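Local coordinates for protein immunoreactive 84kD antigen PG93 (Porphyromonas gingivalis, PDB 5M11) that serves as an essential surface component of the type-IX secretion system of this oral bacterium and binds zinc and calcium ions, at residues Phe355-Val360 and Ser369-Ile374. Residues are numbered along the deposited sequence; the frame is centred on the assembly and turned at random.
Sequences FDKKTV and SFNDAI
The ring of Phe370 presents one face to Val360, whose CG1 stands 3.8 Å from the ring centroid and 16° off its normal, a CH-pi contact displaced slightly toward the rim. The second methyl, Val360 CG2, lies over the same face and reaches CE2 of Phe370 at 3.7 Å. The two side chains cross at about a right angle. At the ring edge lie the backbone of Lys357 and the carbonyl oxygen of Phe355, and Phe396 of the next blade meets the ring edge-to-face. Phe370 CB points toward segment 355-360, and with CG anti to the backbone N (chi1 -168°) the ring lies against Val360.

Lys357 works along the flank of this apolar patch. Its chain is extended, with CG anti to the backbone N, and runs past the carbonyl oxygens of Ser369 and Phe370 before bending at chi4 (82°). The bend brings Lys357 NZ to Ser369 O at 3.0 Å, a bond in the carbonyl plane and on a lone pair. Lys357 NZ also donates to Asn371 OD1 at 3.2 Å, but from above the amide carbonyl plane, a less well directed bond. Ser369 OG turns instead to Asn393.

The contact lies at the connection between two blades of a beta-propeller, strand 352-356 closing one four-stranded sheet and strand 373-378 opening the next. The short helix and the returning loop are thus joined twice, by buried Val-Phe packing and by one ammonium group shared between a main-chain and a side-chain oxygen, whose partial negative charges would be expected to stabilise the lysine in its charged form.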
ATOM      1  N   PHE A 355      -7.634  11.515 -10.802  1.00 62.81           N
ATOM      2  CA  PHE A 355      -7.929  12.940 -10.665  1.00 64.93           C
ATOM      3  C   PHE A 355      -7.044  13.469  -9.555  1.00 71.70           C
ATOM      4  O   PHE A 355      -7.357  13.262  -8.388  1.00 70.04           O
ATOM      5  CB  PHE A 355      -9.427  13.200 -10.360  1.00 65.47           C
ATOM      6  CG  PHE A 355     -10.406  12.628 -11.359  1.00 66.63           C
ATOM      7  CD1 PHE A 355     -10.865  13.395 -12.424  1.00 71.64           C
ATOM      8  CD2 PHE A 355     -10.867  11.321 -11.237  1.00 66.67           C
ATOM      9  CE1 PHE A 355     -11.768  12.864 -13.352  1.00 71.86           C
ATOM     10  CE2 PHE A 355     -11.756  10.787 -12.173  1.00 69.15           C
ATOM     11  CZ  PHE A 355     -12.207  11.565 -13.220  1.00 68.74           C
ATOM     12  N   ASP A 356      -5.904  14.077  -9.908  1.00 72.70           N
ATOM     13  CA  ASP A 356      -4.959  14.611  -8.930  1.00 75.12           C
ATOM     14  C   ASP A 356      -5.205  16.103  -8.682  1.00 81.13           C
ATOM     15  O   ASP A 356      -6.079  16.711  -9.319  1.00 81.39           O
ATOM     16  CB  ASP A 356      -3.497  14.354  -9.357  1.00 80.10           C
ATOM     17  CG  ASP A 356      -3.154  14.708 -10.795  1.00 98.15           C
ATOM     18  OD1 ASP A 356      -2.326  15.634 -11.003  1.00101.40           O
ATOM     19  OD2 ASP A 356      -3.665  14.022 -11.713  1.00105.78           O
ATOM     20  N   LYS A 357      -4.434  16.675  -7.729  1.00 78.38           N
ATOM     21  CA  LYS A 357      -4.469  18.069  -7.272  1.00 79.89           C
ATOM     22  C   LYS A 357      -4.460  19.059  -8.446  1.00 85.97           C
ATOM     23  O   LYS A 357      -5.342  19.899  -8.510  1.00 85.89           O
ATOM     24  CB  LYS A 357      -3.282  18.329  -6.316  1.00 83.79           C
ATOM     25  CG  LYS A 357      -3.265  19.683  -5.616  1.00 86.86           C
ATOM     26  CD  LYS A 357      -2.115  19.789  -4.616  1.00 89.62           C
ATOM     27  CE  LYS A 357      -1.651  21.208  -4.381  1.00 96.81           C
ATOM     28  NZ  LYS A 357      -2.503  21.931  -3.404  1.00102.63           N
ATOM     29  N   LYS A 358      -3.512  18.922  -9.389  1.00 85.34           N
ATOM     30  CA  LYS A 358      -3.338  19.825 -10.536  1.00 88.08           C
ATOM     31  C   LYS A 358      -4.485  19.722 -11.555  1.00 90.27           C
ATOM     32  O   LYS A 358      -5.049  20.754 -11.909  1.00 91.76           O
ATOM     33  CB  LYS A 358      -1.979  19.595 -11.220  1.00 92.89           C
ATOM     34  CG  LYS A 358      -0.765  19.756 -10.281  1.00112.14           C
ATOM     35  CD  LYS A 358      -0.254  21.204 -10.172  1.00125.78           C
ATOM     36  CE  LYS A 358       0.825  21.371  -9.124  1.00137.14           C
ATOM     37  NZ  LYS A 358       2.153  20.896  -9.597  1.00146.64           N
ATOM     38  N   THR A 359      -4.848  18.503 -11.991  1.00 83.86           N
ATOM     39  CA  THR A 359      -5.946  18.223 -12.933  1.00 81.98           C
ATOM     40  C   THR A 359      -7.257  18.919 -12.517  1.00 84.45           C
ATOM     41  O   THR A 359      -7.826  19.664 -13.315  1.00 85.53           O
ATOM     42  CB  THR A 359      -6.202  16.694 -13.011  1.00 87.21           C
ATOM     43  OG1 THR A 359      -4.971  15.980 -13.030  1.00 87.55           O
ATOM     44  CG2 THR A 359      -7.053  16.295 -14.203  1.00 84.92           C
ATOM     45  N   VAL A 360      -7.729  18.654 -11.270  1.00 77.69           N
ATOM     46  CA  VAL A 360      -8.986  19.153 -10.705  1.00 75.79           C
ATOM     47  C   VAL A 360      -8.966  20.681 -10.605  1.00 82.53           C
ATOM     48  O   VAL A 360      -9.945  21.330 -10.993  1.00 83.04           O
ATOM     49  CB  VAL A 360      -9.290  18.468  -9.350  1.00 76.73           C
ATOM     50  CG1 VAL A 360     -10.466  19.123  -8.627  1.00 75.94           C
ATOM     51  CG2 VAL A 360      -9.566  16.984  -9.558  1.00 73.67           C
ATOM     52  N   SER A 369      -7.461  24.590  -3.022  1.00 98.22           N
ATOM     53  CA  SER A 369      -6.243  23.789  -3.111  1.00 98.30           C
ATOM     54  C   SER A 369      -6.419  22.307  -3.519  1.00 98.25           C
ATOM     55  O   SER A 369      -5.411  21.690  -3.875  1.00 99.66           O
ATOM     56  CB  SER A 369      -5.470  23.861  -1.796  1.00103.82           C
ATOM     57  OG  SER A 369      -6.212  23.382  -0.686  1.00110.24           O
ATOM     58  N   PHE A 370      -7.646  21.750  -3.513  1.00 88.69           N
ATOM     59  CA  PHE A 370      -7.914  20.324  -3.807  1.00 83.88           C
ATOM     60  C   PHE A 370      -6.931  19.411  -3.072  1.00 87.72           C
ATOM     61  O   PHE A 370      -6.059  18.782  -3.680  1.00 87.01           O
ATOM     62  CB  PHE A 370      -7.981  19.945  -5.307  1.00 83.77           C
ATOM     63  CG  PHE A 370      -8.548  18.545  -5.492  1.00 80.58           C
ATOM     64  CD1 PHE A 370      -9.824  18.224  -5.037  1.00 79.62           C
ATOM     65  CD2 PHE A 370      -7.785  17.536  -6.069  1.00 81.31           C
ATOM     66  CE1 PHE A 370     -10.333  16.931  -5.187  1.00 76.94           C
ATOM     67  CE2 PHE A 370      -8.297  16.240  -6.212  1.00 79.96           C
ATOM     68  CZ  PHE A 370      -9.564  15.946  -5.770  1.00 75.42           C
ATOM     69  N   ASN A 371      -7.061  19.403  -1.746  1.00 84.94           N
ATOM     70  CA  ASN A 371      -6.263  18.595  -0.839  1.00 84.68           C
ATOM     71  C   ASN A 371      -7.169  17.781   0.064  1.00 86.12           C
ATOM     72  O   ASN A 371      -8.323  18.152   0.303  1.00 85.35           O
ATOM     73  CB  ASN A 371      -5.335  19.476   0.024  1.00 89.24           C
ATOM     74  CG  ASN A 371      -4.159  20.121  -0.674  1.00105.13           C
ATOM     75  OD1 ASN A 371      -3.469  19.529  -1.517  1.00 94.35           O
ATOM     76  ND2 ASN A 371      -3.846  21.329  -0.252  1.00 99.43           N
ATOM     77  N   ASP A 372      -6.609  16.686   0.589  1.00 81.03           N
ATOM     78  CA  ASP A 372      -7.191  15.759   1.545  1.00 78.08           C
ATOM     79  C   ASP A 372      -8.587  15.328   1.139  1.00 77.49           C
ATOM     80  O   ASP A 372      -9.552  15.577   1.868  1.00 76.51           O
ATOM     81  CB  ASP A 372      -7.191  16.343   2.973  1.00 82.11           C
ATOM     82  CG  ASP A 372      -5.956  17.149   3.323  1.00 95.86           C
ATOM     83  OD1 ASP A 372      -4.866  16.541   3.454  1.00 96.38           O
ATOM     84  OD2 ASP A 372      -6.078  18.390   3.459  1.00104.29           O
ATOM     85  N   ALA A 373      -8.691  14.678  -0.033  1.00 71.72           N
ATOM     86  CA  ALA A 373      -9.931  14.063  -0.501  1.00 68.62           C
ATOM     87  C   ALA A 373     -10.135  12.821   0.370  1.00 71.11           C
ATOM     88  O   ALA A 373      -9.284  11.933   0.362  1.00 70.19           O
ATOM     89  CB  ALA A 373      -9.816  13.713  -1.978  1.00 68.53           C
ATOM     90  N   ILE A 374     -11.179  12.802   1.207  1.00 68.11           N
ATOM     91  CA  ILE A 374     -11.324  11.721   2.187  1.00 67.65           C
ATOM     92  C   ILE A 374     -12.599  10.835   2.058  1.00 70.19           C
ATOM     93  O   ILE A 374     -12.677   9.820   2.771  1.00 70.30           O
ATOM     94  CB  ILE A 374     -11.239  12.300   3.621  1.00 72.56           C
ATOM     95  CG1 ILE A 374     -12.125  13.542   3.778  1.00 73.90           C
ATOM     96  CG2 ILE A 374      -9.796  12.588   4.006  1.00 75.70           C
ATOM     97  CD1 ILE A 374     -12.712  13.620   5.019  1.00 84.69           C
TER